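Local coordinates for surface layer protein (Geobacillus stearothermophilus, PDB 4UJ7) that probably assembles with copies of itself into the crystalline surface layer of the bacterial cell, this chain being its fifth and sixth domains, with bound calcium, at residues S26-Q31 with N148-I153; A19-G24 with T34-L39. All blocks are in the same frame, centred on the assembly; numbering follows the deposited sequence. Where two conformers were deposited one is given.

From the N terminus, the chain enters interaction 2 at 19-24, at the end of strand 15-20, and runs straight on into 26-31, the first half of interaction 1. It then turns back through 34-39, on strand 32-41, which closes a short loop of nine intervening residues against 19-24. Interaction 1 closes a far longer one, since 116 residues separate 26-31 from 148-153. The segments alternate along the chain, so the two contacts cross rather than nest; their centres lie about 18 Å apart. Interaction 2 pairs neighbouring strands inside the first Big2-like module, whereas interaction 1 joins that module to the second.

Interaction 1: S26-Q31 with N148-I153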
loop_
_atom_site.group_PDB
_atom_site.type_symbol
_atom_site.label_atom_id
_atom_site.label_comp_id
_atom_site.label_asym_id
_atom_site.label_seq_id
_atom_site.Cartn_x
_atom_site.Cartn_y
_atom_site.Cartn_z
ATOM N N SER A 26 12.112 -0.631 6.718
ATOM C CA SER A 26 12.955 0.389 7.349
ATOM C C SER A 26 12.047 1.504 7.836
ATOM O O SER A 26 11.503 2.261 7.041
ATOM C CB SER A 26 13.920 0.964 6.313
ATOM O OG SER A 26 14.589 -0.056 5.601
ATOM N N VAL A 27 11.887 1.612 9.146
ATOM C CA VAL A 27 10.893 2.524 9.700
ATOM C C VAL A 27 11.399 3.235 10.961
ATOM O O VAL A 27 12.127 2.637 11.743
ATOM C CB VAL A 27 9.555 1.761 9.941
ATOM C CG1 VAL A 27 9.668 0.664 11.005
ATOM C CG2 VAL A 27 8.430 2.726 10.237
ATOM N N ALA A 28 11.027 4.502 11.139
ATOM C CA ALA A 28 11.317 5.200 12.398
ATOM C C ALA A 28 10.432 4.695 13.532
ATOM O O ALA A 28 9.298 4.292 13.318
ATOM C CB ALA A 28 11.176 6.708 12.236
ATOM N N LYS A 29 10.972 4.703 14.748
ATOM C CA LYS A 29 10.161 4.499 15.949
ATOM C C LYS A 29 8.899 5.369 15.891
ATOM O O LYS A 29 8.986 6.569 15.619
ATOM C CB LYS A 29 10.983 4.848 17.198
ATOM C CG LYS A 29 10.203 4.813 18.518
ATOM C CD LYS A 29 10.996 5.452 19.655
ATOM C CE LYS A 29 12.334 4.758 19.855
ATOM N NZ LYS A 29 13.310 5.567 20.646
ATOM N N GLY A 30 7.744 4.746 16.134
ATOM C CA GLY A 30 6.455 5.426 16.105
ATOM C C GLY A 30 5.786 5.512 14.745
ATOM O O GLY A 30 4.656 5.987 14.636
ATOM N N GLN A 31 6.478 5.063 13.699
ATOM C CA GLN A 31 5.881 5.022 12.362
ATOM C C GLN A 31 5.449 3.605 11.994
ATOM O O GLN A 31 5.891 2.632 12.598
ATOM C CB GLN A 31 6.869 5.543 11.308
ATOM C CG GLN A 31 7.196 7.024 11.410
ATOM C CD GLN A 31 5.961 7.906 11.357
ATOM O OE1 GLN A 31 5.168 7.848 10.407
ATOM N NE2 GLN A 31 5.796 8.741 12.375
ATOM N N ASN A 148 14.450 5.379 5.267
ATOM C CA ASN A 148 13.502 5.069 6.342
ATOM C C ASN A 148 12.267 5.942 6.309
ATOM O O ASN A 148 12.353 7.146 6.084
ATOM C CB ASN A 148 14.160 5.237 7.703
ATOM C CG ASN A 148 15.356 4.350 7.873
ATOM O OD1 ASN A 148 15.228 3.140 8.078
ATOM N ND2 ASN A 148 16.535 4.952 7.822
ATOM N N ILE A 149 11.104 5.335 6.521
ATOM C CA ILE A 149 9.878 6.116 6.606
ATOM C C ILE A 149 9.872 6.848 7.946
ATOM O O ILE A 149 9.891 6.229 9.019
ATOM C CB ILE A 149 8.598 5.266 6.411
ATOM C CG1 ILE A 149 8.439 4.890 4.936
ATOM C CG2 ILE A 149 7.362 6.045 6.852
ATOM C CD1 ILE A 149 7.352 3.878 4.669
ATOM N N VAL A 150 9.873 8.172 7.863
ATOM C CA VAL A 150 9.919 9.013 9.064
ATOM C C VAL A 150 8.609 9.756 9.333
ATOM O O VAL A 150 8.428 10.315 10.401
ATOM C CB VAL A 150 11.136 9.981 9.071
ATOM C CG1 VAL A 150 12.435 9.188 9.113
ATOM C CG2 VAL A 150 11.093 10.919 7.869
ATOM N N GLY A 151 7.678 9.751 8.382
ATOM C CA GLY A 151 6.367 10.352 8.641
ATOM C C GLY A 151 5.354 9.956 7.588
ATOM O O GLY A 151 5.719 9.692 6.445
ATOM N N ASP A 152 4.084 9.892 7.989
ATOM C CA ASP A 152 2.972 9.749 7.062
ATOM C C ASP A 152 2.317 11.123 6.942
ATOM O O ASP A 152 1.686 11.606 7.878
ATOM C CB ASP A 152 1.995 8.681 7.587
ATOM C CG ASP A 152 0.780 8.490 6.697
ATOM O OD1 ASP A 152 0.470 9.385 5.900
ATOM O OD2 ASP A 152 0.112 7.446 6.829
ATOM N N ILE A 153 2.492 11.758 5.782
ATOM C CA ILE A 153 2.076 13.135 5.563
ATOM C C ILE A 153 0.828 13.233 4.697
ATOM O O ILE A 153 0.508 14.301 4.164
ATOM C CB ILE A 153 3.223 14.026 4.973
ATOM C CG1 ILE A 153 3.679 13.562 3.581
ATOM C CG2 ILE A 153 4.400 14.107 5.954
ATOM C CD1 ILE A 153 4.495 14.605 2.834
HETATM O O HOH W 1 2.993 9.573 10.654
#
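In Q31 the side chain sets out with CG anti to the carbonyl carbon (chi1 -67°), near I149 O and V150 O, and the bend at chi2 (-56°) turns CD toward V150 and G151. N148 has CG anti to its carbonyl carbon as well, and its OD1 comes to 3.1 Å from S26 CB. Between these two side chains the backbones form a single bridge, V27 with I149. I149 N donates to S26 O at 3.1 Å, and A28 N donates to I149 O at 3.0 Å, both nearly straight at the hydrogen. The strand axes lie 61° apart, and the pairing ends there. Beyond it A28 CB rests 4.2 Å from V150 CG1, a small apolar touch. A type II turn from A28 to Q31 then swings the chain round, and the Q31 amide takes over: its CD sits 3.6 Å from V150 O, while OE1 lies 3.3 Å from G151 CA. A water completes the reach, donating to Q31 OE1 at 2.8 Å and accepting from D152 N. D152's carboxylate is engaged elsewhere, with T154 and in a salt bridge to K139. Strand 25-28 edges the sheet it shares with strand 96-105, and strand 149-152 pairs with 135-144, where V150 and G151 form a classic beta bulge opposite A142; the contact therefore bridges two Big2-like modules.

Interaction 2: A19-G24 with T34-L39; sequences AVDSTG and TFKVTL
A19 opens the contact as a hydrogen-bonded antiparallel pair with T38: A19 N donates to T38 O, and T38 N returns a bond to A19 O, each 2.9 Å long. V20 follows as the non-hydrogen-bonded partner of V37. At D21 the regular strand gives out, but its backbone N still donates to K36 O at 3.1 Å. Chi1 of 76° puts D21 CG between the backbone N and the carbonyl carbon. K36 N points almost straight at D21 OD1, 2.8 Å away, from above the carboxylate plane; the carboxylate takes the place its own backbone carbonyl would hold in a regular antiparallel pair. Strand 15-20 is outermost in its antiparallel sheet, next to 32-41, and D21 extends this edge pairing by its side chain. S22 sets CB 3.7 Å from F35 CB, and its OG accepts from G24 N in an ST turn. An alanine at F35 would probably open a gap against V77 and I91 and cost S22 CB its neighbour F35 CG, 4.0 Å away. Chemically, K36 NZ, bonded to O of the calcium ligand D119, lies 5.5 Å from D21 OD2, near enough perhaps to ease the negative charge without a salt bridge.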
loop_
_atom_site.group_PDB
_atom_site.type_symbol
_atom_site.label_atom_id
_atom_site.label_comp_id
_atom_site.label_asym_id
_atom_site.label_seq_id
_atom_site.Cartn_x
_atom_site.Cartn_y
_atom_site.Cartn_z
ATOM N N ALA A 19 5.425 -14.780 -2.199
ATOM C CA ALA A 19 6.071 -13.625 -2.802
ATOM C C ALA A 19 5.839 -12.351 -1.974
ATOM O O ALA A 19 4.780 -12.188 -1.363
ATOM C CB ALA A 19 5.594 -13.434 -4.238
ATOM N N VAL A 20 6.859 -11.501 -1.926
ATOM C CA VAL A 20 6.794 -10.257 -1.182
ATOM C C VAL A 20 7.398 -9.122 -2.002
ATOM O O VAL A 20 8.341 -9.342 -2.769
ATOM C CB VAL A 20 7.438 -10.390 0.219
ATOM C CG1 VAL A 20 8.943 -10.660 0.155
ATOM C CG2 VAL A 20 7.102 -9.198 1.084
ATOM N N ASP A 21 6.838 -7.924 -1.855
ATOM C CA ASP A 21 7.328 -6.766 -2.604
ATOM C C ASP A 21 8.312 -5.875 -1.840
ATOM O O ASP A 21 8.569 -4.716 -2.225
ATOM C CB ASP A 21 6.162 -5.992 -3.236
ATOM C CG ASP A 21 5.397 -5.144 -2.245
ATOM O OD1 ASP A 21 5.607 -5.282 -1.037
ATOM O OD2 ASP A 21 4.562 -4.337 -2.685
ATOM N N SER A 22 8.872 -6.424 -0.769
ATOM C CA SER A 22 9.864 -5.763 0.078
ATOM C C SER A 22 11.010 -6.716 0.329
ATOM O O SER A 22 10.786 -7.913 0.464
ATOM C CB SER A 22 9.235 -5.402 1.430
ATOM O OG SER A 22 10.188 -4.803 2.306
ATOM N N THR A 23 12.234 -6.187 0.415
ATOM C CA THR A 23 13.378 -6.988 0.876
ATOM C C THR A 23 13.736 -6.633 2.311
ATOM O O THR A 23 14.737 -7.111 2.860
ATOM C CB THR A 23 14.640 -6.792 0.005
ATOM O OG1 THR A 23 15.046 -5.423 0.080
ATOM C CG2 THR A 23 14.401 -7.231 -1.450
ATOM N N GLY A 24 12.903 -5.800 2.933
ATOM C CA GLY A 24 13.163 -5.376 4.309
ATOM C C GLY A 24 12.449 -4.088 4.627
ATOM O O GLY A 24 12.347 -3.186 3.791
ATOM N N THR A 34 4.049 -0.537 5.246
ATOM C CA THR A 34 3.335 -1.700 4.710
ATOM C C THR A 34 4.113 -2.359 3.585
ATOM O O THR A 34 4.971 -1.727 2.940
ATOM C CB THR A 34 1.908 -1.373 4.206
ATOM O OG1 THR A 34 1.972 -0.602 2.997
ATOM C CG2 THR A 34 1.120 -0.570 5.252
ATOM N N PHE A 35 3.816 -3.635 3.357
ATOM C CA PHE A 35 4.270 -4.332 2.158
ATOM C C PHE A 35 3.255 -5.386 1.755
ATOM O O PHE A 35 2.350 -5.706 2.530
ATOM C CB PHE A 35 5.694 -4.906 2.319
ATOM C CG PHE A 35 5.823 -6.001 3.356
ATOM C CD1 PHE A 35 5.625 -7.334 3.011
ATOM C CD2 PHE A 35 6.201 -5.705 4.662
ATOM C CE1 PHE A 35 5.774 -8.349 3.947
ATOM C CE2 PHE A 35 6.345 -6.723 5.615
ATOM C CZ PHE A 35 6.129 -8.047 5.253
ATOM N N LYS A 36 3.393 -5.918 0.548
ATOM C CA LYS A 36 2.425 -6.849 0.001
ATOM C C LYS A 36 2.946 -8.248 -0.135
ATOM O O LYS A 36 4.101 -8.454 -0.507
ATOM C CB LYS A 36 1.918 -6.364 -1.348
ATOM C CG LYS A 36 0.950 -5.201 -1.200
ATOM C CD LYS A 36 0.555 -4.661 -2.555
ATOM C CE LYS A 36 -0.513 -3.597 -2.384
ATOM N NZ LYS A 36 -0.692 -2.898 -3.679
ATOM N N VAL A 37 2.071 -9.186 0.183
ATOM C CA VAL A 37 2.334 -10.612 0.025
ATOM C C VAL A 37 1.429 -11.128 -1.082
ATOM O O VAL A 37 0.245 -10.780 -1.138
ATOM C CB VAL A 37 2.008 -11.358 1.347
ATOM C CG1 VAL A 37 1.788 -12.851 1.109
ATOM C CG2 VAL A 37 3.102 -11.088 2.356
ATOM N N THR A 38 1.987 -11.968 -1.953
ATOM C CA THR A 38 1.180 -12.692 -2.948
ATOM C C THR A 38 1.569 -14.167 -2.955
ATOM O O THR A 38 2.716 -14.511 -3.207
ATOM C CB THR A 38 1.306 -12.134 -4.382
ATOM O OG1 THR A 38 1.114 -10.715 -4.393
ATOM C CG2 THR A 38 0.244 -12.762 -5.286
ATOM N N LEU A 39 0.598 -15.026 -2.665
ATOM C CA LEU A 39 0.835 -16.474 -2.618
ATOM C C LEU A 39 0.800 -17.031 -4.020
ATOM O O LEU A 39 -0.125 -16.736 -4.759
ATOM C CB LEU A 39 -0.236 -17.177 -1.766
ATOM C CG LEU A 39 -0.384 -16.748 -0.300
ATOM C CD1 LEU A 39 -1.380 -17.634 0.426
ATOM C CD2 LEU A 39 0.939 -16.740 0.442
#